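PDB 5XH8: extracellular invertase from Aspergillus kawachii, which transfers fructosyl units with high activity, probably from sucrose to make fructooligosaccharides such as 1-kestose, and probably hydrolyses beta-fructofuranosides. Local coordinates for residues F23-P35 / S593-Y605. Numbering follows the deposited sequence.
Sequences FETWRPRAHVLPP and SEGLYDAWPDRQY
Phe23 CE2 touches CB of Tyr605, the last residue of the chain and a poorly ordered one, and the terminal OXT sits at the edge of the ring, near its plane. Beside Phe23, Glu24 sets OE2 only 3.2 Å from Tyr605 OXT, a pairing of like charges that Arg27 probably eases: its NE forms a salt bridge with OXT at 3.2 Å, the oxygen lying 24° out of the guanidinium plane. Extended and with CG anti to the backbone N (chi1 -167°), Arg27 also reaches forward to Pro34 O through NH2, while a water accepts from Arg27 NH2 and Arg603 NH1 and donates to Tyr605 O, linking both guanidinium groups to the C-terminal carboxylate. Arg29, bent at chi3 (63°), passes CG and CD over Tyr597 O and delivers NH1 to Gly595 O at 2.8 Å, in the plane of its guanidinium. Its own carbonyl O takes a nearly straight bond from Ala599 N. Here a loop near the N-terminus meets the C-terminal tail across the two-domain fold of glycoside hydrolase family 32: it leads into strand 37-47 of the beta-propeller, and the tail leaves strand 585-594 of the C-terminal beta-sandwich. Ala30 packs CB against Tyr597 CE1, 3.9 Å away. His31, whose ring nitrogens bond to Asp547 and Glu552, offers its carbonyl O to Trp600 NE1 at 2.9 Å, close to the indole plane, and Val32 follows along the same indole edge at CZ2. Leu33 O is gripped end-on by Arg603 NH1 and NH2, the latter at 2.8 Å on a lone pair. That guanidinium is held flat between the Trp600 indole, with CD2 3.4 Å from its plane, and Pro35 N over the opposite face; a salt bridge from NH2 to Asp78 further anchors it.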
loop_
_atom_site.group_PDB
_atom_site.type_symbol
_atom_site.label_atom_id
_atom_site.label_comp_id
_atom_site.label_asym_id
_atom_site.label_seq_id
_atom_site.Cartn_x
_atom_site.Cartn_y
_atom_site.Cartn_z
ATOM N N PHE A 23 28.938 -19.325 -24.888
ATOM C CA PHE A 23 29.073 -18.803 -23.521
ATOM C C PHE A 23 30.388 -18.044 -23.310
ATOM O O PHE A 23 30.380 -16.911 -22.819
ATOM C CB PHE A 23 28.925 -19.934 -22.498
ATOM C CG PHE A 23 28.953 -19.465 -21.077
ATOM C CD1 PHE A 23 27.814 -18.921 -20.485
ATOM C CD2 PHE A 23 30.114 -19.566 -20.320
ATOM C CE1 PHE A 23 27.842 -18.473 -19.151
ATOM C CE2 PHE A 23 30.151 -19.109 -18.996
ATOM C CZ PHE A 23 29.001 -18.568 -18.417
ATOM N N GLU A 24 31.509 -18.629 -23.735
ATOM C CA GLU A 24 32.818 -17.997 -23.541
ATOM C C GLU A 24 33.227 -16.984 -24.595
ATOM O O GLU A 24 34.172 -16.223 -24.371
ATOM C CB GLU A 24 33.924 -19.064 -23.381
ATOM C CG GLU A 24 33.772 -19.985 -22.166
ATOM C CD GLU A 24 33.885 -19.282 -20.783
ATOM O OE1 GLU A 24 34.198 -18.071 -20.710
ATOM O OE2 GLU A 24 33.639 -19.945 -19.737
ATOM N N THR A 25 32.505 -16.926 -25.714
ATOM C CA THR A 25 32.960 -16.229 -26.912
ATOM C C THR A 25 33.389 -14.812 -26.650
ATOM O O THR A 25 34.516 -14.410 -27.024
ATOM C CB THR A 25 31.855 -16.232 -27.989
ATOM O OG1 THR A 25 31.470 -17.582 -28.250
ATOM C CG2 THR A 25 32.330 -15.581 -29.300
ATOM N N TRP A 26 32.490 -14.063 -26.002
ATOM C CA TRP A 26 32.654 -12.627 -25.780
ATOM C C TRP A 26 32.722 -12.245 -24.286
ATOM O O TRP A 26 32.710 -11.058 -23.928
ATOM C CB TRP A 26 31.504 -11.909 -26.473
ATOM C CG TRP A 26 31.601 -11.929 -27.993
ATOM C CD1 TRP A 26 32.728 -11.709 -28.760
ATOM C CD2 TRP A 26 30.522 -12.134 -28.924
ATOM N NE1 TRP A 26 32.410 -11.773 -30.100
ATOM C CE2 TRP A 26 31.071 -12.041 -30.232
ATOM C CE3 TRP A 26 29.143 -12.386 -28.784
ATOM C CZ2 TRP A 26 30.296 -12.185 -31.376
ATOM C CZ3 TRP A 26 28.366 -12.531 -29.933
ATOM C CH2 TRP A 26 28.949 -12.418 -31.217
ATOM N N ARG A 27 32.839 -13.259 -23.446
ATOM C CA ARG A 27 32.731 -13.126 -22.003
ATOM C C ARG A 27 33.967 -12.472 -21.379
ATOM O O ARG A 27 35.092 -12.926 -21.577
ATOM C CB ARG A 27 32.494 -14.498 -21.379
ATOM C CG ARG A 27 32.054 -14.473 -19.921
ATOM C CD ARG A 27 31.607 -15.847 -19.448
ATOM N NE ARG A 27 31.306 -15.820 -18.021
ATOM C CZ ARG A 27 30.177 -15.378 -17.458
ATOM N NH1 ARG A 27 29.151 -14.938 -18.182
ATOM N NH2 ARG A 27 30.071 -15.384 -16.134
ATOM N N PRO A 28 33.751 -11.419 -20.591
ATOM C CA PRO A 28 34.889 -10.822 -19.915
ATOM C C PRO A 28 35.392 -11.694 -18.754
ATOM O O PRO A 28 34.653 -12.556 -18.246
ATOM C CB PRO A 28 34.330 -9.479 -19.448
ATOM C CG PRO A 28 32.890 -9.743 -19.209
ATOM C CD PRO A 28 32.491 -10.733 -20.258
ATOM N N ARG A 29 36.636 -11.466 -18.342
ATOM C CA ARG A 29 37.207 -12.128 -17.147
ATOM C C ARG A 29 37.443 -11.232 -15.928
ATOM O O ARG A 29 37.594 -11.752 -14.813
ATOM C CB ARG A 29 38.513 -12.839 -17.524
ATOM C CG ARG A 29 39.678 -11.929 -17.863
ATOM C CD ARG A 29 40.990 -12.724 -17.925
ATOM N NE ARG A 29 40.979 -13.740 -18.986
ATOM C CZ ARG A 29 41.922 -13.941 -19.919
ATOM N NH1 ARG A 29 43.066 -13.238 -19.979
ATOM N NH2 ARG A 29 41.726 -14.910 -20.811
ATOM N N ALA A 30 37.518 -9.920 -16.142
ATOM C CA ALA A 30 37.858 -8.949 -15.092
ATOM C C ALA A 30 36.681 -8.019 -14.702
ATOM O O ALA A 30 36.906 -6.966 -14.094
ATOM C CB ALA A 30 39.033 -8.097 -15.545
ATOM N N HIS A 31 35.448 -8.410 -15.042
ATOM C CA HIS A 31 34.251 -7.588 -14.789
ATOM C C HIS A 31 33.235 -8.316 -13.898
ATOM O O HIS A 31 33.196 -9.549 -13.841
ATOM C CB HIS A 31 33.580 -7.216 -16.117
ATOM C CG HIS A 31 34.221 -6.062 -16.813
ATOM N ND1 HIS A 31 35.413 -6.175 -17.492
ATOM C CD2 HIS A 31 33.835 -4.777 -16.945
ATOM C CE1 HIS A 31 35.736 -5.004 -18.001
ATOM N NE2 HIS A 31 34.790 -4.141 -17.691
ATOM N N VAL A 32 32.392 -7.532 -13.231
ATOM C CA VAL A 32 31.294 -8.082 -12.419
ATOM C C VAL A 32 30.090 -8.430 -13.300
ATOM O O VAL A 32 29.486 -7.561 -13.923
ATOM C CB VAL A 32 30.860 -7.102 -11.276
ATOM C CG1 VAL A 32 29.582 -7.584 -10.573
ATOM C CG2 VAL A 32 31.980 -6.958 -10.291
ATOM N N LEU A 33 29.761 -9.718 -13.328
ATOM C CA LEU A 33 28.571 -10.202 -13.971
ATOM C C LEU A 33 28.224 -11.555 -13.326
ATOM O O LEU A 33 29.094 -12.193 -12.753
ATOM C CB LEU A 33 28.782 -10.300 -15.502
ATOM C CG LEU A 33 29.548 -11.462 -16.128
ATOM C CD1 LEU A 33 29.496 -11.337 -17.650
ATOM C CD2 LEU A 33 30.999 -11.551 -15.641
ATOM N N PRO A 34 26.964 -11.998 -13.421
ATOM C CA PRO A 34 26.587 -13.257 -12.761
ATOM C C PRO A 34 27.261 -14.482 -13.398
ATOM O O PRO A 34 27.874 -14.364 -14.474
ATOM C CB PRO A 34 25.059 -13.311 -12.941
ATOM C CG PRO A 34 24.781 -12.405 -14.099
ATOM C CD PRO A 34 25.826 -11.350 -14.071
ATOM N N PRO A 35 27.139 -15.656 -12.743
ATOM C CA PRO A 35 27.701 -16.879 -13.316
ATOM C C PRO A 35 27.159 -17.188 -14.706
ATOM O O PRO A 35 27.899 -17.691 -15.546
ATOM C CB PRO A 35 27.329 -17.957 -12.295
ATOM C CG PRO A 35 27.197 -17.208 -11.010
ATOM C CD PRO A 35 26.549 -15.907 -11.417
ATOM N N SER A 593 49.524 -3.807 -21.596
ATOM C CA SER A 593 49.591 -4.828 -20.574
ATOM C C SER A 593 48.542 -5.870 -20.936
ATOM O O SER A 593 47.362 -5.531 -21.153
ATOM C CB SER A 593 49.356 -4.208 -19.193
ATOM O OG SER A 593 49.243 -5.229 -18.216
ATOM N N GLU A 594 48.966 -7.131 -20.983
ATOM C CA GLU A 594 48.177 -8.203 -21.576
ATOM C C GLU A 594 47.767 -9.241 -20.551
ATOM O O GLU A 594 48.554 -9.592 -19.695
ATOM C CB GLU A 594 49.000 -8.877 -22.684
ATOM C CG GLU A 594 48.184 -9.746 -23.618
ATOM C CD GLU A 594 49.037 -10.405 -24.703
ATOM O OE1 GLU A 594 50.081 -9.830 -25.103
ATOM O OE2 GLU A 594 48.641 -11.498 -25.159
ATOM N N GLY A 595 46.542 -9.741 -20.652
ATOM C CA GLY A 595 46.069 -10.798 -19.760
ATOM C C GLY A 595 45.015 -10.383 -18.739
ATOM O O GLY A 595 44.149 -11.190 -18.394
ATOM N N LEU A 596 45.091 -9.144 -18.254
ATOM C CA LEU A 596 44.222 -8.646 -17.161
ATOM C C LEU A 596 44.306 -9.608 -15.983
ATOM O O LEU A 596 45.401 -10.017 -15.620
ATOM C CB LEU A 596 42.787 -8.420 -17.650
ATOM C CG LEU A 596 42.621 -7.604 -18.928
ATOM C CD1 LEU A 596 41.145 -7.430 -19.246
ATOM C CD2 LEU A 596 43.326 -6.252 -18.856
ATOM N N TYR A 597 43.186 -9.995 -15.387
ATOM C CA TYR A 597 43.206 -10.972 -14.303
ATOM C C TYR A 597 41.822 -11.581 -14.193
ATOM O O TYR A 597 40.884 -11.094 -14.824
ATOM C CB TYR A 597 43.602 -10.301 -12.972
ATOM C CG TYR A 597 42.519 -9.347 -12.431
ATOM C CD1 TYR A 597 42.326 -8.084 -12.997
ATOM C CD2 TYR A 597 41.697 -9.723 -11.374
ATOM C CE1 TYR A 597 41.328 -7.222 -12.526
ATOM C CE2 TYR A 597 40.696 -8.873 -10.901
ATOM C CZ TYR A 597 40.513 -7.620 -11.476
ATOM O OH TYR A 597 39.532 -6.768 -10.994
ATOM N N ASP A 598 41.703 -12.628 -13.378
ATOM C CA ASP A 598 40.440 -13.311 -13.126
ATOM C C ASP A 598 39.725 -12.665 -11.918
ATOM O O ASP A 598 40.109 -12.851 -10.769
ATOM C CB ASP A 598 40.719 -14.793 -12.868
ATOM C CG ASP A 598 39.475 -15.609 -12.686
ATOM O OD1 ASP A 598 38.327 -15.122 -12.881
ATOM O OD2 ASP A 598 39.642 -16.801 -12.336
ATOM N N ALA A 599 38.662 -11.921 -12.198
ATOM C CA ALA A 599 37.879 -11.276 -11.139
ATOM C C ALA A 599 37.012 -12.256 -10.360
ATOM O O ALA A 599 36.482 -11.875 -9.314
ATOM C CB ALA A 599 37.038 -10.135 -11.703
ATOM N N TRP A 600 36.876 -13.493 -10.858
ATOM C CA TRP A 600 36.078 -14.532 -10.246
ATOM C C TRP A 600 36.898 -15.810 -10.002
ATOM O O TRP A 600 36.568 -16.854 -10.553
ATOM C CB TRP A 600 34.834 -14.826 -11.139
ATOM C CG TRP A 600 33.929 -13.640 -11.250
ATOM C CD1 TRP A 600 33.928 -12.698 -12.242
ATOM C CD2 TRP A 600 32.934 -13.221 -10.302
ATOM N NE1 TRP A 600 32.986 -11.735 -11.988
ATOM C CE2 TRP A 600 32.362 -12.026 -10.802
ATOM C CE3 TRP A 600 32.473 -13.738 -9.090
ATOM C CZ2 TRP A 600 31.349 -11.336 -10.124
ATOM C CZ3 TRP A 600 31.454 -13.057 -8.414
ATOM C CH2 TRP A 600 30.908 -11.862 -8.940
ATOM N N PRO A 601 37.899 -15.758 -9.091
ATOM C CA PRO A 601 38.816 -16.900 -8.926
ATOM C C PRO A 601 38.178 -18.185 -8.427
ATOM O O PRO A 601 38.763 -19.234 -8.634
ATOM C CB PRO A 601 39.873 -16.389 -7.922
ATOM C CG PRO A 601 39.186 -15.288 -7.176
ATOM C CD PRO A 601 38.249 -14.647 -8.181
ATOM N N ASP A 602 37.013 -18.118 -7.784
ATOM C CA ASP A 602 36.336 -19.313 -7.294
ATOM C C ASP A 602 35.240 -19.834 -8.214
ATOM O O ASP A 602 34.605 -20.807 -7.861
ATOM C CB ASP A 602 35.798 -19.080 -5.882
ATOM C CG ASP A 602 36.878 -18.574 -4.925
ATOM O OD1 ASP A 602 38.003 -19.092 -4.945
ATOM O OD2 ASP A 602 36.611 -17.627 -4.157
ATOM N N ARG A 603 35.029 -19.209 -9.381
ATOM C CA ARG A 603 34.287 -19.831 -10.497
ATOM C C ARG A 603 35.246 -20.538 -11.475
ATOM O O ARG A 603 36.371 -20.058 -11.708
ATOM C CB ARG A 603 33.561 -18.760 -11.336
ATOM C CG ARG A 603 32.383 -18.063 -10.700
ATOM C CD ARG A 603 31.822 -17.019 -11.658
ATOM N NE ARG A 603 30.877 -16.099 -10.994
ATOM C CZ ARG A 603 30.372 -14.999 -11.553
ATOM N NH1 ARG A 603 30.706 -14.656 -12.792
ATOM N NH2 ARG A 603 29.534 -14.218 -10.867
ATOM N N GLN A 604 34.771 -21.599 -12.122
ATOM C CA GLN A 604 35.508 -22.223 -13.252
ATOM C C GLN A 604 35.249 -21.613 -14.673
ATOM O O GLN A 604 36.034 -21.864 -15.592
ATOM C CB GLN A 604 35.245 -23.738 -13.289
ATOM C CG GLN A 604 36.476 -24.551 -13.694
ATOM C CD GLN A 604 36.145 -25.911 -14.295
ATOM O OE1 GLN A 604 35.082 -26.479 -14.048
ATOM N NE2 GLN A 604 37.070 -26.443 -15.087
ATOM N N TYR A 605 34.172 -20.835 -14.851
ATOM C CA TYR A 605 33.755 -20.304 -16.178
ATOM C C TYR A 605 33.391 -18.811 -16.118
ATOM O O TYR A 605 33.115 -18.304 -15.018
ATOM C CB TYR A 605 32.548 -21.095 -16.706
ATOM C CG TYR A 605 32.809 -22.576 -16.902
ATOM C CD1 TYR A 605 33.397 -23.054 -18.084
ATOM C CD2 TYR A 605 32.474 -23.504 -15.905
ATOM C CE1 TYR A 605 33.647 -24.408 -18.262
ATOM C CE2 TYR A 605 32.721 -24.860 -16.075
ATOM C CZ TYR A 605 33.304 -25.307 -17.252
ATOM O OH TYR A 605 33.546 -26.649 -17.425
ATOM O OXT TYR A 605 33.350 -18.092 -17.145
HETATM O O HOH W 1 32.471 -15.753 -14.828
HETATM O O HOH W 2 36.702 -14.043 -14.351
HETATM O O HOH W 3 30.354 -18.931 -14.679
#